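Local coordinates for periplasmic binding protein/LacI transcriptional regulator (Brachyspira murdochii, PDB 4KQC), which probably binds a sugar or related small solute as a periplasmic component of an ABC transporter, at residues A192-A195 with N196-A200. Numbering follows the deposited sequence.
Sequences ADIA and NEVNA. With NO3 (nitrate ion), chain D.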
ATOM      1  N   ALA A 192       4.482 -14.742  12.204  1.00 19.59           N
ATOM      2  CA  ALA A 192       4.267 -14.869  13.621  1.00 19.16           C
ATOM      3  C   ALA A 192       4.161 -13.511  14.255  1.00 17.72           C
ATOM      4  O   ALA A 192       3.402 -13.350  15.174  1.00 17.52           O
ATOM      5  CB  ALA A 192       5.374 -15.646  14.311  1.00 20.14           C
ATOM      6  N   ASP A 193       4.958 -12.542  13.799  1.00 16.81           N
ATOM      7  CA  ASP A 193       4.964 -11.269  14.473  1.00 16.13           C
ATOM      8  C   ASP A 193       3.601 -10.575  14.323  1.00 14.11           C
ATOM      9  O   ASP A 193       3.096 -10.016  15.258  1.00 13.80           O
ATOM     10  CB  ASP A 193       6.142 -10.422  13.967  1.00 17.62           C
ATOM     11  CG  ASP A 193       7.531 -10.956  14.489  1.00 19.91           C
ATOM     12  OD1 ASP A 193       7.569 -11.503  15.634  1.00 21.76           O
ATOM     13  OD2 ASP A 193       8.607 -10.755  13.821  1.00 21.78           O
ATOM     14  N   ILE A 194       3.000 -10.710  13.148  1.00 14.06           N
ATOM     15  CA  ILE A 194       1.712 -10.092  12.887  1.00 13.27           C
ATOM     16  C   ILE A 194       0.626 -10.892  13.617  1.00 13.47           C
ATOM     17  O   ILE A 194      -0.197 -10.320  14.309  1.00 12.83           O
ATOM     18  CB  ILE A 194       1.415 -10.032  11.406  1.00 13.42           C
ATOM     19  CG1 ILE A 194       2.454  -9.199  10.648  1.00 14.55           C
ATOM     20  CG2 ILE A 194       0.043  -9.424  11.242  1.00 13.06           C
ATOM     21  CD1 ILE A 194       2.402  -9.448   9.165  1.00 15.08           C
ATOM     22  N   ALA A 195       0.662 -12.227  13.509  1.00 13.46           N
ATOM     23  CA  ALA A 195      -0.328 -13.044  14.196  1.00 13.20           C
ATOM     24  C   ALA A 195      -0.312 -12.834  15.702  1.00 13.09           C
ATOM     25  O   ALA A 195      -1.323 -12.831  16.382  1.00 13.60           O
ATOM     26  CB  ALA A 195      -0.157 -14.507  13.831  1.00 13.73           C
ATOM     27  N   ASN A 196       0.873 -12.664  16.283  1.00 12.95           N
ATOM     28  CA  ASN A 196       0.945 -12.481  17.707  1.00 13.74           C
ATOM     29  C   ASN A 196       0.317 -11.151  18.133  1.00 14.61           C
ATOM     30  O   ASN A 196      -0.188 -11.046  19.209  1.00 15.81           O
ATOM     31  CB  ASN A 196       2.409 -12.579  18.106  1.00 15.00           C
ATOM     32  CG  ASN A 196       2.883 -14.021  18.223  1.00 16.49           C
ATOM     33  OD1 ASN A 196       2.171 -14.873  18.700  1.00 20.33           O
ATOM     34  ND2 ASN A 196       4.105 -14.243  17.903  1.00 17.24           N
ATOM     35  N   GLU A 197       0.429 -10.132  17.296  1.00 14.34           N
ATOM     36  CA  GLU A 197      -0.239  -8.857  17.594  1.00 15.30           C
ATOM     37  C   GLU A 197      -1.744  -8.999  17.440  1.00 14.61           C
ATOM     38  O   GLU A 197      -2.468  -8.490  18.264  1.00 17.48           O
ATOM     39  CB  GLU A 197       0.222  -7.755  16.646  1.00 17.20           C
ATOM     40  CG  GLU A 197       1.649  -7.405  16.803  1.00 19.97           C
ATOM     41  CD  GLU A 197       1.962  -6.578  18.027  1.00 23.97           C
ATOM     42  OE1 GLU A 197       1.107  -6.364  18.906  1.00 24.00           O
ATOM     43  OE2 GLU A 197       3.137  -6.139  18.115  1.00 29.79           O
ATOM     44  N   VAL A 198      -2.188  -9.749  16.459  1.00 14.50           N
ATOM     45  CA  VAL A 198      -3.654  -9.942  16.237  1.00 14.24           C
ATOM     46  C   VAL A 198      -4.270 -10.787  17.375  1.00 15.43           C
ATOM     47  O   VAL A 198      -5.404 -10.534  17.843  1.00 14.42           O
ATOM     48  CB  VAL A 198      -3.933 -10.521  14.874  1.00 14.33           C
ATOM     49  CG1 VAL A 198      -5.383 -10.892  14.744  1.00 13.82           C
ATOM     50  CG2 VAL A 198      -3.481  -9.555  13.771  1.00 14.34           C
ATOM     51  N   ASN A 199      -3.493 -11.710  17.932  1.00 17.71           N
ATOM     52  CA  ASN A 199      -3.932 -12.424  19.176  1.00 19.96           C
ATOM     53  C   ASN A 199      -4.490 -11.539  20.279  1.00 20.31           C
ATOM     54  O   ASN A 199      -5.467 -11.918  20.908  1.00 19.23           O
ATOM     55  CB  ASN A 199      -2.748 -13.207  19.771  1.00 23.01           C
ATOM     56  CG  ASN A 199      -3.192 -14.274  20.787  1.00 25.77           C
ATOM     57  OD1 ASN A 199      -4.143 -15.000  20.523  1.00 27.39           O
ATOM     58  ND2 ASN A 199      -2.446 -14.427  21.878  1.00 26.88           N
ATOM     59  N   ALA A 200      -3.881 -10.368  20.566  1.00 19.83           N
ATOM     60  CA  ALA A 200      -4.371  -9.480  21.638  1.00 22.30           C
ATOM     61  C   ALA A 200      -5.654  -8.824  21.294  1.00 20.57           C
ATOM     62  O   ALA A 200      -6.316  -8.202  22.136  1.00 22.01           O
ATOM     63  CB  ALA A 200      -3.344  -8.373  21.973  1.00 25.72           C
TER
HETATM   64  N   NO3 D 503       8.152 -14.710  12.073  0.80 29.45           N
HETATM   65  O1  NO3 D 503       7.438 -15.348  11.321  0.80 28.03           O
HETATM   66  O2  NO3 D 503       9.480 -15.092  12.224  0.80 30.31           O
HETATM   67  O3  NO3 D 503       7.648 -13.605  12.766  0.80 25.66           O
HETATM   68  O   HOH W   1       5.162  -7.826  17.008  1.00 31.58           O
HETATM   69  O   HOH W   2       6.088 -11.619  17.916  1.00 35.53           O
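Asn196 reaches back to Ala192 through its backbone, its N giving Ala192 O a hydrogen bond of 2.8 Å, and the same i to i+4 pattern joins Val198 N to Ile194 O at 3.0 Å and Asn199 N to Ala195 O at 2.9 Å. Between them, the bond from Glu197 N to Asp193 O is weak, stretched to 3.4 Å. That carbonyl also takes a weak bond from a water, which donates more closely, at 2.9 Å, to Glu197 OE2; with CG beside its own backbone N (chi1 -65°), Glu197 lays CG alongside Asp193 O, and the bend at chi2 then turns the carboxylate. A second water donates to Asp193 OD1 and accepts from Asn196 ND2. Asp193, Asn196 and Glu197 suit this more exposed side because their polar ends can bind water. In Asn196, chi1 (-81°) brings the amide back over the preceding turn, and chi2 turns ND2 rather than OD1 toward Ala192 O, at an angle too poor for a hydrogen bond.

These turns belong to helix 191-199, which follows edge strand 179-184 in one of the two alpha/beta lobes of a periplasmic binding protein and packs against helix 214-223. The inward face is apolar: Ile194 CG2 and Val198 CG2 lie 4.3 Å apart, with Ile194 resting on Met216 and Val198 on Phe220 and Val223. Branched aliphatic chains suit this buried side, while the small Ala195 fits close to Val222.

At the N-terminal end, a nitrate ion, probably from the crystallisation liquor, accepts a nearly straight bond from Ala192 N to its O1 (3.1 Å, 165°) and a weak one from Asp193 N to its O3. The helix end and these two N-H groups probably offset the nearby Asp193 carboxylate, whose OD2 is held by Thr188 OG1.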